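Local atomic coordinates of phosphoribosylaminoimidazole carboxylase, ATPase subunit (Bacillus anthracis, PDB entry 3V4S), a protein that probably uses ATP to carboxylate aminoimidazole ribonucleotide with bicarbonate, giving N5-carboxyaminoimidazole ribonucleotide in purine biosynthesis. Residues V214-H219 with E226-A231; E82-D87 with S108-R113; S150-T155 with C185-W190. All coordinates share one frame; numbering follows the deposited sequence.

Contact 1 of 3, residues V214-H219 with E226-A231; sequences VAENIH and ESIVPA. With ATP (adenosine-5'-triphosphate), chain F.
Ile218 and Ile228 meet through their outer methyls, CD1 of one 4.0 Å from CD1 of the other, on the face of the sheet that also carries Glu216 and Glu226. In each, CG1 stands beside the backbone N (chi1 -63° in Ile218, -60° in Ile228), and the two chains slant across each other. Further along this face Ala231 points its CB at Glu216, 3.6 Å from that residue's CB. On the other face Ala215 CB rests against Val229 CG2 at 3.7 Å. Helix 365-374 packs on Glu226 and Ile228. The segments belong to a beta hairpin, strands 209-220 and 223-229, in a large antiparallel sheet that runs on from ATP-grasp strands into strand 316-322 of the C-terminal part; Glu216 pairs with Ile228 and Ile218 with Glu226 as hydrogen-bonded pairs. Glu216 N reaches Ile228 O at 2.8 Å, nearly straight at 175°, and past the cis-proline Pro230 the pairing ends with a longer bond from Ala231 N to Val214 O, 3.2 Å. Between the hydrogen-bonded pairs, Ser227 OG donates to Asn217 OD1 at 2.7 Å, tilted from the amide carbonyl plane; Asn217 ND2 is held by Ser198. The carboxylate of Glu216, carried out alongside Ile228, forms salt bridges with Arg232 and Lys195. Beyond the paired residues, the ribose O3' of ATP sits over one face of the His219 ring, 3.3 Å from CE1.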
loop_
_atom_site.group_PDB
_atom_site.type_symbol
_atom_site.label_atom_id
_atom_site.label_comp_id
_atom_site.label_asym_id
_atom_site.label_seq_id
_atom_site.Cartn_x
_atom_site.Cartn_y
_atom_site.Cartn_z
ATOM N N VAL B 214 7.544 -2.639 19.096
ATOM C CA VAL B 214 7.068 -1.713 20.121
ATOM C C VAL B 214 7.306 -0.282 19.651
ATOM O O VAL B 214 8.394 0.053 19.203
ATOM C CB VAL B 214 7.785 -1.956 21.471
ATOM C CG1 VAL B 214 7.323 -0.946 22.510
ATOM C CG2 VAL B 214 7.575 -3.394 21.942
ATOM N N ALA B 215 6.268 0.545 19.755
ATOM C CA ALA B 215 6.321 1.941 19.364
ATOM C C ALA B 215 6.367 2.793 20.606
ATOM O O ALA B 215 5.673 2.508 21.579
ATOM C CB ALA B 215 5.082 2.302 18.553
ATOM N N GLU B 216 7.187 3.835 20.572
ATOM C CA GLU B 216 7.198 4.828 21.633
ATOM C C GLU B 216 6.283 5.973 21.221
ATOM O O GLU B 216 6.475 6.588 20.148
ATOM C CB GLU B 216 8.619 5.331 21.870
ATOM C CG GLU B 216 8.703 6.543 22.762
ATOM C CD GLU B 216 10.071 7.177 22.750
ATOM O OE1 GLU B 216 11.039 6.566 22.223
ATOM O OE2 GLU B 216 10.159 8.309 23.255
ATOM N N ASN B 217 5.294 6.258 22.067
ATOM C CA ASN B 217 4.246 7.209 21.731
ATOM C C ASN B 217 4.338 8.523 22.496
ATOM O O ASN B 217 4.568 8.552 23.710
ATOM C CB ASN B 217 2.871 6.566 21.932
ATOM C CG ASN B 217 2.658 5.369 21.027
ATOM O OD1 ASN B 217 3.039 5.388 19.836
ATOM N ND2 ASN B 217 2.054 4.313 21.578
ATOM N N ILE B 218 4.159 9.615 21.770
ATOM C CA ILE B 218 4.169 10.929 22.373
ATOM C C ILE B 218 2.799 11.545 22.145
ATOM O O ILE B 218 2.325 11.663 20.998
ATOM C CB ILE B 218 5.319 11.816 21.839
ATOM C CG1 ILE B 218 6.682 11.187 22.196
ATOM C CG2 ILE B 218 5.206 13.232 22.389
ATOM C CD1 ILE B 218 7.898 12.047 21.893
ATOM N N HIS B 219 2.152 11.891 23.255
ATOM C CA HIS B 219 0.835 12.505 23.226
ATOM C C HIS B 219 0.978 13.961 23.559
ATOM O O HIS B 219 1.867 14.336 24.325
ATOM C CB HIS B 219 -0.068 11.821 24.246
ATOM C CG HIS B 219 -0.425 10.403 23.892
ATOM N ND1 HIS B 219 0.260 9.347 24.359
ATOM C CD2 HIS B 219 -1.432 9.890 23.079
ATOM C CE1 HIS B 219 -0.291 8.210 23.889
ATOM N NE2 HIS B 219 -1.322 8.544 23.104
ATOM N N GLU B 226 3.174 11.743 18.026
ATOM C CA GLU B 226 4.207 10.961 17.346
ATOM C C GLU B 226 4.279 9.517 17.843
ATOM O O GLU B 226 4.050 9.249 19.028
ATOM C CB GLU B 226 5.583 11.629 17.516
ATOM C CG GLU B 226 5.756 12.879 16.657
ATOM C CD GLU B 226 7.106 13.547 16.866
ATOM O OE1 GLU B 226 7.619 14.137 15.896
ATOM O OE2 GLU B 226 7.654 13.466 17.991
ATOM N N SER B 227 4.560 8.592 16.923
ATOM C CA SER B 227 4.934 7.216 17.257
ATOM C C SER B 227 6.344 6.977 16.729
ATOM O O SER B 227 6.640 7.269 15.563
ATOM C CB SER B 227 3.981 6.183 16.651
ATOM O OG SER B 227 2.699 6.192 17.274
ATOM N N ILE B 228 7.212 6.455 17.587
ATOM C CA ILE B 228 8.638 6.325 17.271
ATOM C C ILE B 228 9.012 4.854 17.319
ATOM O O ILE B 228 8.811 4.187 18.341
ATOM C CB ILE B 228 9.508 7.143 18.242
ATOM C CG1 ILE B 228 9.148 8.635 18.163
ATOM C CG2 ILE B 228 10.992 6.904 17.955
ATOM C CD1 ILE B 228 9.625 9.457 19.350
ATOM N N VAL B 229 9.514 4.335 16.192
ATOM C CA VAL B 229 9.842 2.912 16.069
ATOM C C VAL B 229 11.218 2.722 15.397
ATOM O O VAL B 229 11.414 3.184 14.260
ATOM C CB VAL B 229 8.780 2.141 15.261
ATOM C CG1 VAL B 229 8.942 0.641 15.459
ATOM C CG2 VAL B 229 7.375 2.574 15.660
ATOM N N PRO B 230 12.150 2.008 16.075
ATOM C CA PRO B 230 11.954 1.294 17.351
ATOM C C PRO B 230 11.820 2.245 18.536
ATOM O O PRO B 230 12.452 3.305 18.559
ATOM C CB PRO B 230 13.239 0.453 17.507
ATOM C CG PRO B 230 13.945 0.531 16.193
ATOM C CD PRO B 230 13.527 1.843 15.581
ATOM N N ALA B 231 10.976 1.878 19.493
ATOM C CA ALA B 231 10.861 2.646 20.741
ATOM C C ALA B 231 12.250 2.752 21.373
ATOM O O ALA B 231 13.019 1.785 21.330
ATOM C CB ALA B 231 9.890 1.962 21.696
HETATM P PG ATP F . -7.415 7.553 23.369
HETATM O O1G ATP F . -6.166 6.732 23.171
HETATM O O2G ATP F . -7.563 8.748 22.450
HETATM O O3G ATP F . -8.664 6.724 23.484
HETATM P PB ATP F . -8.189 8.196 26.093
HETATM O O1B ATP F . -9.177 9.314 25.918
HETATM O O2B ATP F . -8.670 6.816 26.410
HETATM O O3B ATP F . -7.148 8.215 24.839
HETATM P PA ATP F . -6.119 7.623 27.997
HETATM O O1A ATP F . -5.450 6.815 26.908
HETATM O O2A ATP F . -6.646 6.924 29.225
HETATM O O3A ATP F . -7.262 8.582 27.359
HETATM O "O5'" ATP F . -5.094 8.754 28.468
HETATM C "C5'" ATP F . -4.589 9.688 27.516
HETATM C "C4'" ATP F . -3.190 10.048 27.990
HETATM O "O4'" ATP F . -3.245 10.596 29.322
HETATM C "C3'" ATP F . -2.280 8.828 28.102
HETATM O "O3'" ATP F . -1.713 8.388 26.855
HETATM C "C2'" ATP F . -1.278 9.294 29.148
HETATM O "O2'" ATP F . -0.254 10.100 28.558
HETATM C "C1'" ATP F . -2.123 10.152 30.096
HETATM N N9 ATP F . -2.563 9.292 31.226
HETATM C C8 ATP F . -3.729 8.609 31.313
HETATM N N7 ATP F . -3.787 7.895 32.466
HETATM C C5 ATP F . -2.646 8.126 33.152
HETATM C C6 ATP F . -2.055 7.704 34.446
HETATM N N6 ATP F . -2.708 6.867 35.289
HETATM N N1 ATP F . -0.829 8.188 34.771
HETATM C C2 ATP F . -0.143 9.028 33.967
HETATM N N3 ATP F . -0.619 9.443 32.783
HETATM C C4 ATP F . -1.840 9.045 32.327
#

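Contact 2 of 3, residues E82-D87 with S108-R113; sequences EFENID and SKTQNR. With MG (magnesium ion), chain H; ATP (adenosine-5'-triphosphate), chain F.
Gln111 reaches across to the loop 82-87 with its amide, and NE2 spends both of its N-H groups there. One goes to Ile86 O at 2.7 Å, the other to Glu84 O at 3.2 Å, the second the straighter (165° against 144°). Both oxygens lie close to the amide plane, while NE2 is tilted from the plane of each carbonyl. The side chain runs out extended beyond CG (chi2 -177°), which carries the amide to the two carbonyls; this double grip fixes the rotation of the amide and ties together the turn of backbone from Glu84 to Ile86. A water joins the two segments a second time, donating to Asn85 OD1 and to Gln111 O.

Glu84, bent at chi2, crosses the Thr110 side chain at about a right angle, with OE2 4.0 Å from Thr110 OG1. Its OE1 accepts a hydrogen bond, 2.9 Å, from a water that is itself a ligand of a magnesium ion. The same metal is bound by Thr110 O at 2.4 Å, by a second water, and by Glu116 and Leu275. Glu84 is therefore a second-shell residue that probably helps orient the metal-bound water. Two residues after Gln111, Arg113 NH2 donates to ATP O2B at 2.7 Å, the phosphate at the guanidinium edge, and NH1 forms a salt bridge with Glu274.

The loop 82-87 follows strand 78-81, an outer strand of the parallel sheet of the Rossmann-like preATP-grasp domain, and leads into helix 88-97; across from it lie helix 105-110 and, next in the chain, helix 113-123.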
loop_
_atom_site.group_PDB
_atom_site.type_symbol
_atom_site.label_atom_id
_atom_site.label_comp_id
_atom_site.label_asym_id
_atom_site.label_seq_id
_atom_site.Cartn_x
_atom_site.Cartn_y
_atom_site.Cartn_z
ATOM N N GLU B 82 -14.630 -1.039 12.600
ATOM C CA GLU B 82 -13.498 -0.159 12.774
ATOM C C GLU B 82 -13.906 0.906 13.783
ATOM O O GLU B 82 -13.068 1.646 14.299
ATOM C CB GLU B 82 -13.103 0.463 11.436
ATOM C CG GLU B 82 -14.166 1.341 10.802
ATOM C CD GLU B 82 -13.951 2.823 11.059
ATOM O OE1 GLU B 82 -12.821 3.320 10.866
ATOM O OE2 GLU B 82 -14.913 3.513 11.441
ATOM N N PHE B 83 -15.216 0.975 14.032
ATOM C CA PHE B 83 -15.810 1.908 14.988
ATOM C C PHE B 83 -15.871 1.200 16.335
ATOM O O PHE B 83 -16.588 0.210 16.496
ATOM C CB PHE B 83 -17.207 2.356 14.525
ATOM C CG PHE B 83 -17.747 3.542 15.276
ATOM C CD1 PHE B 83 -18.729 3.376 16.249
ATOM C CD2 PHE B 83 -17.273 4.827 15.015
ATOM C CE1 PHE B 83 -19.225 4.472 16.951
ATOM C CE2 PHE B 83 -17.767 5.925 15.710
ATOM C CZ PHE B 83 -18.744 5.747 16.682
ATOM N N GLU B 84 -15.090 1.700 17.287
ATOM C CA GLU B 84 -14.908 1.026 18.568
ATOM C C GLU B 84 -16.064 1.259 19.538
ATOM O O GLU B 84 -16.163 0.576 20.558
ATOM C CB GLU B 84 -13.592 1.456 19.210
ATOM C CG GLU B 84 -12.879 0.316 19.905
ATOM C CD GLU B 84 -12.270 0.733 21.222
ATOM O OE1 GLU B 84 -11.251 1.461 21.205
ATOM O OE2 GLU B 84 -12.819 0.315 22.272
ATOM N N ASN B 85 -16.927 2.224 19.221
ATOM C CA ASN B 85 -18.108 2.512 20.038
ATOM C C ASN B 85 -19.424 2.087 19.378
ATOM O O ASN B 85 -20.428 2.795 19.443
ATOM C CB ASN B 85 -18.135 3.993 20.454
ATOM C CG ASN B 85 -17.290 4.270 21.691
ATOM O OD1 ASN B 85 -17.250 3.471 22.627
ATOM N ND2 ASN B 85 -16.615 5.411 21.700
ATOM N N ILE B 86 -19.400 0.931 18.729
ATOM C CA ILE B 86 -20.611 0.320 18.197
ATOM C C ILE B 86 -21.300 -0.436 19.340
ATOM O O ILE B 86 -20.630 -0.999 20.209
ATOM C CB ILE B 86 -20.309 -0.589 16.969
ATOM C CG1 ILE B 86 -21.545 -1.375 16.517
ATOM C CG2 ILE B 86 -19.170 -1.559 17.250
ATOM C CD1 ILE B 86 -22.595 -0.541 15.816
ATOM N N ASP B 87 -22.631 -0.418 19.352
ATOM C CA ASP B 87 -23.400 -1.089 20.395
ATOM C C ASP B 87 -23.123 -2.591 20.384
ATOM O O ASP B 87 -23.365 -3.259 19.379
ATOM C CB ASP B 87 -24.898 -0.816 20.225
ATOM C CG ASP B 87 -25.711 -1.259 21.430
ATOM O OD1 ASP B 87 -25.972 -2.475 21.562
ATOM O OD2 ASP B 87 -26.089 -0.393 22.249
ATOM N N SER B 108 -16.925 -5.686 24.080
ATOM C CA SER B 108 -17.669 -5.284 25.274
ATOM C C SER B 108 -16.737 -5.108 26.472
ATOM O O SER B 108 -16.933 -4.203 27.279
ATOM C CB SER B 108 -18.795 -6.282 25.581
ATOM O OG SER B 108 -18.297 -7.416 26.271
ATOM N N LYS B 109 -15.705 -5.946 26.568
ATOM C CA LYS B 109 -14.729 -5.814 27.645
ATOM C C LYS B 109 -13.850 -4.569 27.515
ATOM O O LYS B 109 -13.536 -3.934 28.528
ATOM C CB LYS B 109 -13.841 -7.052 27.763
ATOM C CG LYS B 109 -14.542 -8.319 28.212
ATOM C CD LYS B 109 -13.554 -9.475 28.182
ATOM C CE LYS B 109 -14.263 -10.808 28.261
ATOM N NZ LYS B 109 -13.265 -11.906 28.188
ATOM N N THR B 110 -13.460 -4.209 26.285
ATOM C CA THR B 110 -12.506 -3.112 26.081
ATOM C C THR B 110 -13.173 -1.735 26.022
ATOM O O THR B 110 -12.500 -0.703 26.149
ATOM C CB THR B 110 -11.657 -3.308 24.804
ATOM O OG1 THR B 110 -12.526 -3.378 23.673
ATOM C CG2 THR B 110 -10.843 -4.578 24.882
ATOM N N GLN B 111 -14.488 -1.737 25.804
ATOM C CA GLN B 111 -15.325 -0.537 25.733
ATOM C C GLN B 111 -15.618 0.136 27.057
ATOM O O GLN B 111 -16.095 1.268 27.083
ATOM C CB GLN B 111 -16.693 -0.922 25.196
ATOM C CG GLN B 111 -16.903 -0.649 23.734
ATOM C CD GLN B 111 -18.320 -0.993 23.315
ATOM O OE1 GLN B 111 -19.101 -1.557 24.096
ATOM N NE2 GLN B 111 -18.656 -0.670 22.075
ATOM N N ASN B 112 -15.427 -0.594 28.148
ATOM C CA ASN B 112 -15.712 -0.070 29.479
ATOM C C ASN B 112 -14.450 -0.184 30.325
ATOM O O ASN B 112 -13.907 -1.277 30.477
ATOM C CB ASN B 112 -16.901 -0.804 30.101
ATOM C CG ASN B 112 -17.189 -0.355 31.523
ATOM O OD1 ASN B 112 -16.285 -0.253 32.358
ATOM N ND2 ASN B 112 -18.453 -0.092 31.809
ATOM N N ARG B 113 -13.979 0.944 30.850
ATOM C CA ARG B 113 -12.678 0.998 31.521
ATOM C C ARG B 113 -12.617 0.105 32.747
ATOM O O ARG B 113 -11.569 -0.479 33.039
ATOM C CB ARG B 113 -12.308 2.418 31.922
ATOM C CG ARG B 113 -12.080 3.375 30.772
ATOM C CD ARG B 113 -11.434 4.644 31.300
ATOM N NE ARG B 113 -11.370 5.693 30.284
ATOM C CZ ARG B 113 -10.406 5.792 29.371
ATOM N NH1 ARG B 113 -9.406 4.911 29.352
ATOM N NH2 ARG B 113 -10.437 6.780 28.483
HETATM MG MG MG H . -10.412 0.303 25.754
HETATM P PG ATP F . -7.415 7.553 23.369
HETATM O O1G ATP F . -6.166 6.732 23.171
HETATM O O2G ATP F . -7.563 8.748 22.450
HETATM O O3G ATP F . -8.664 6.724 23.484
HETATM P PB ATP F . -8.189 8.196 26.093
HETATM O O1B ATP F . -9.177 9.314 25.918
HETATM O O2B ATP F . -8.670 6.816 26.410
HETATM O O3B ATP F . -7.148 8.215 24.839
HETATM P PA ATP F . -6.119 7.623 27.997
HETATM O O1A ATP F . -5.450 6.815 26.908
HETATM O O2A ATP F . -6.646 6.924 29.225
HETATM O O3A ATP F . -7.262 8.582 27.359
HETATM O "O5'" ATP F . -5.094 8.754 28.468
HETATM C "C5'" ATP F . -4.589 9.688 27.516
HETATM C "C4'" ATP F . -3.190 10.048 27.990
HETATM O "O4'" ATP F . -3.245 10.596 29.322
HETATM C "C3'" ATP F . -2.280 8.828 28.102
HETATM O "O3'" ATP F . -1.713 8.388 26.855
HETATM C "C2'" ATP F . -1.278 9.294 29.148
HETATM O "O2'" ATP F . -0.254 10.100 28.558
HETATM C "C1'" ATP F . -2.123 10.152 30.096
HETATM N N9 ATP F . -2.563 9.292 31.226
HETATM C C8 ATP F . -3.729 8.609 31.313
HETATM N N7 ATP F . -3.787 7.895 32.466
HETATM C C5 ATP F . -2.646 8.126 33.152
HETATM C C6 ATP F . -2.055 7.704 34.446
HETATM N N6 ATP F . -2.708 6.867 35.289
HETATM N N1 ATP F . -0.829 8.188 34.771
HETATM C C2 ATP F . -0.143 9.028 33.967
HETATM N N3 ATP F . -0.619 9.443 32.783
HETATM C C4 ATP F . -1.840 9.045 32.327
HETATM O O HOH W 1 -10.823 1.566 24.070
HETATM O O HOH W 2 -16.943 3.553 25.379
HETATM O O HOH W 3 -10.401 1.972 27.236
#

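Contact 3 of 3, residues S150-T155 with C185-W190; sequences SVLKTT and CILEKW. With ATP (adenosine-5'-triphosphate), chain F.
Strands 150-154 and 185-189 line part of the adenine pocket of the ATP-grasp fold, where Lys153 and Glu188 point from the same face of the sheet and meet in a salt bridge, NZ to OE2 2.9 Å. Extended beyond CG, the lysine chain carries NZ to ATP O2A at 2.8 Å and to ATP N7 at 3.0 Å; it approaches Glu188 OE2 from above the carboxylate plane. That oxygen accepts from ATP N6 as well, at 3.0 Å and 168°, and Lys189 O takes a second bond from N6. Glu188 OE1 is paired with Lys117. The two strands are the central pair of a four-stranded antiparallel sheet, with Val151 and Glu188, and Lys153 and Ile186, as hydrogen-bonded pairs. Trp190, its CG anti to the backbone N (chi1 -180°), lays one ring face on adenine C2, and Val151 CG2 meets the ring edge 3.6 Å from CE3. On the opposite face of the sheet Leu152 CD1 presses on Cys185 CB at 3.5 Å, while Leu187 CD1 lies 3.9 Å from Leu152 CB; helix 136-146 covers Leu187.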
loop_
_atom_site.group_PDB
_atom_site.type_symbol
_atom_site.label_atom_id
_atom_site.label_comp_id
_atom_site.label_asym_id
_atom_site.label_seq_id
_atom_site.Cartn_x
_atom_site.Cartn_y
_atom_site.Cartn_z
ATOM N N SER B 150 -3.668 11.560 40.971
ATOM C CA SER B 150 -4.583 10.536 40.462
ATOM C C SER B 150 -5.333 11.081 39.249
ATOM O O SER B 150 -5.279 12.271 38.963
ATOM C CB SER B 150 -5.563 10.063 41.554
ATOM O OG SER B 150 -6.263 11.163 42.104
ATOM N N VAL B 151 -6.008 10.203 38.521
ATOM C CA VAL B 151 -6.697 10.614 37.322
ATOM C C VAL B 151 -8.077 9.987 37.311
ATOM O O VAL B 151 -8.212 8.781 37.477
ATOM C CB VAL B 151 -5.923 10.226 36.036
ATOM C CG1 VAL B 151 -6.737 10.575 34.798
ATOM C CG2 VAL B 151 -4.583 10.955 35.990
ATOM N N LEU B 152 -9.088 10.828 37.131
ATOM C CA LEU B 152 -10.477 10.393 36.972
ATOM C C LEU B 152 -10.852 10.283 35.484
ATOM O O LEU B 152 -10.679 11.232 34.714
ATOM C CB LEU B 152 -11.403 11.396 37.670
ATOM C CG LEU B 152 -12.868 11.002 37.845
ATOM C CD1 LEU B 152 -13.028 9.817 38.806
ATOM C CD2 LEU B 152 -13.648 12.217 38.346
ATOM N N LYS B 153 -11.392 9.138 35.092
ATOM C CA LYS B 153 -11.720 8.863 33.686
ATOM C C LYS B 153 -13.129 8.297 33.620
ATOM O O LYS B 153 -13.453 7.391 34.388
ATOM C CB LYS B 153 -10.778 7.777 33.116
ATOM C CG LYS B 153 -9.276 8.031 33.234
ATOM C CD LYS B 153 -8.490 6.929 32.515
ATOM C CE LYS B 153 -7.008 7.294 32.486
ATOM N NZ LYS B 153 -6.162 6.234 31.867
ATOM N N THR B 154 -13.941 8.778 32.677
ATOM C CA THR B 154 -15.243 8.155 32.403
ATOM C C THR B 154 -15.040 6.724 31.953
ATOM O O THR B 154 -14.110 6.441 31.186
ATOM C CB THR B 154 -16.040 8.908 31.315
ATOM O OG1 THR B 154 -15.349 8.824 30.056
ATOM C CG2 THR B 154 -16.218 10.359 31.700
ATOM N N THR B 155 -15.899 5.816 32.415
ATOM C CA THR B 155 -15.739 4.399 32.057
ATOM C C THR B 155 -16.074 4.106 30.589
ATOM O O THR B 155 -15.571 3.129 30.024
ATOM C CB THR B 155 -16.557 3.458 32.954
ATOM O OG1 THR B 155 -17.924 3.874 32.963
ATOM C CG2 THR B 155 -15.983 3.426 34.396
ATOM N N CYS B 185 -17.291 6.807 36.344
ATOM C CA CYS B 185 -15.862 6.995 36.174
ATOM C C CYS B 185 -15.100 5.954 36.967
ATOM O O CYS B 185 -15.683 5.272 37.810
ATOM C CB CYS B 185 -15.456 8.357 36.730
ATOM S SG CYS B 185 -15.997 9.827 35.830
ATOM N N ILE B 186 -13.801 5.843 36.689
ATOM C CA ILE B 186 -12.880 5.206 37.605
ATOM C C ILE B 186 -11.871 6.263 37.991
ATOM O O ILE B 186 -11.485 7.114 37.162
ATOM C CB ILE B 186 -12.124 3.967 37.019
ATOM C CG1 ILE B 186 -11.498 4.257 35.642
ATOM C CG2 ILE B 186 -13.029 2.743 36.948
ATOM C CD1 ILE B 186 -10.462 3.224 35.214
ATOM N N LEU B 187 -11.477 6.241 39.257
ATOM C CA LEU B 187 -10.297 6.958 39.674
ATOM C C LEU B 187 -9.138 5.968 39.717
ATOM O O LEU B 187 -9.277 4.863 40.235
ATOM C CB LEU B 187 -10.490 7.624 41.031
ATOM C CG LEU B 187 -9.342 8.553 41.469
ATOM C CD1 LEU B 187 -9.380 9.848 40.677
ATOM C CD2 LEU B 187 -9.414 8.846 42.972
ATOM N N GLU B 188 -8.004 6.362 39.140
ATOM C CA GLU B 188 -6.816 5.525 39.181
ATOM C C GLU B 188 -5.584 6.340 39.533
ATOM O O GLU B 188 -5.502 7.542 39.234
ATOM C CB GLU B 188 -6.622 4.782 37.851
ATOM C CG GLU B 188 -6.283 5.692 36.679
ATOM C CD GLU B 188 -6.052 4.924 35.377
ATOM O OE1 GLU B 188 -6.659 3.849 35.173
ATOM O OE2 GLU B 188 -5.277 5.433 34.554
ATOM N N LYS B 189 -4.629 5.679 40.183
ATOM C CA LYS B 189 -3.359 6.314 40.524
ATOM C C LYS B 189 -2.620 6.811 39.284
ATOM O O LYS B 189 -2.654 6.169 38.222
ATOM C CB LYS B 189 -2.473 5.344 41.300
ATOM C CG LYS B 189 -2.930 5.139 42.732
ATOM C CD LYS B 189 -1.983 4.226 43.496
ATOM C CE LYS B 189 -2.473 3.993 44.923
ATOM N NZ LYS B 189 -1.660 2.948 45.614
ATOM N N TRP B 190 -1.996 7.972 39.423
ATOM C CA TRP B 190 -1.047 8.485 38.449
ATOM C C TRP B 190 0.142 7.557 38.355
ATOM O O TRP B 190 0.639 7.060 39.372
ATOM C CB TRP B 190 -0.594 9.862 38.875
ATOM C CG TRP B 190 0.387 10.507 37.934
ATOM C CD1 TRP B 190 1.776 10.515 38.029
ATOM C CD2 TRP B 190 0.080 11.271 36.720
ATOM N NE1 TRP B 190 2.333 11.213 36.982
ATOM C CE2 TRP B 190 1.370 11.692 36.162
ATOM C CE3 TRP B 190 -1.086 11.631 36.064
ATOM C CZ2 TRP B 190 1.456 12.443 35.001
ATOM C CZ3 TRP B 190 -0.988 12.384 34.892
ATOM C CH2 TRP B 190 0.254 12.780 34.375
HETATM P PG ATP F . -7.415 7.553 23.369
HETATM O O1G ATP F . -6.166 6.732 23.171
HETATM O O2G ATP F . -7.563 8.748 22.450
HETATM O O3G ATP F . -8.664 6.724 23.484
HETATM P PB ATP F . -8.189 8.196 26.093
HETATM O O1B ATP F . -9.177 9.314 25.918
HETATM O O2B ATP F . -8.670 6.816 26.410
HETATM O O3B ATP F . -7.148 8.215 24.839
HETATM P PA ATP F . -6.119 7.623 27.997
HETATM O O1A ATP F . -5.450 6.815 26.908
HETATM O O2A ATP F . -6.646 6.924 29.225
HETATM O O3A ATP F . -7.262 8.582 27.359
HETATM O "O5'" ATP F . -5.094 8.754 28.468
HETATM C "C5'" ATP F . -4.589 9.688 27.516
HETATM C "C4'" ATP F . -3.190 10.048 27.990
HETATM O "O4'" ATP F . -3.245 10.596 29.322
HETATM C "C3'" ATP F . -2.280 8.828 28.102
HETATM O "O3'" ATP F . -1.713 8.388 26.855
HETATM C "C2'" ATP F . -1.278 9.294 29.148
HETATM O "O2'" ATP F . -0.254 10.100 28.558
HETATM C "C1'" ATP F . -2.123 10.152 30.096
HETATM N N9 ATP F . -2.563 9.292 31.226
HETATM C C8 ATP F . -3.729 8.609 31.313
HETATM N N7 ATP F . -3.787 7.895 32.466
HETATM C C5 ATP F . -2.646 8.126 33.152
HETATM C C6 ATP F . -2.055 7.704 34.446
HETATM N N6 ATP F . -2.708 6.867 35.289
HETATM N N1 ATP F . -0.829 8.188 34.771
HETATM C C2 ATP F . -0.143 9.028 33.967
HETATM N N3 ATP F . -0.619 9.443 32.783
HETATM C C4 ATP F . -1.840 9.045 32.327
HETATM O O HOH W 4 -6.724 3.629 32.426
#

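All three contacts touch the same ATP, contact 3 mainly at its adenine, contact 1 at its ribose and contact 2 at its beta phosphate. Contacts 1 and 3 are buried antiparallel strand pairs in different sheets, all four segments inside the ATP-grasp range, their centres 24 Å apart. Contact 2 is only partly buried and lacks strand pairing; hydrogen bonds from a side-chain amide, waters and a magnesium ion do the joining. In contact 3 the leucines lie on the face opposite the Lys153-Glu188 pair, whereas in contact 1 isoleucines and glutamates share a face. Contacts 2 and 3 touch directly, Arg113 N lying 2.8 Å from Thr155 O, whereas contact 1 stays about 10 Å from contact 3 at the nearest atoms.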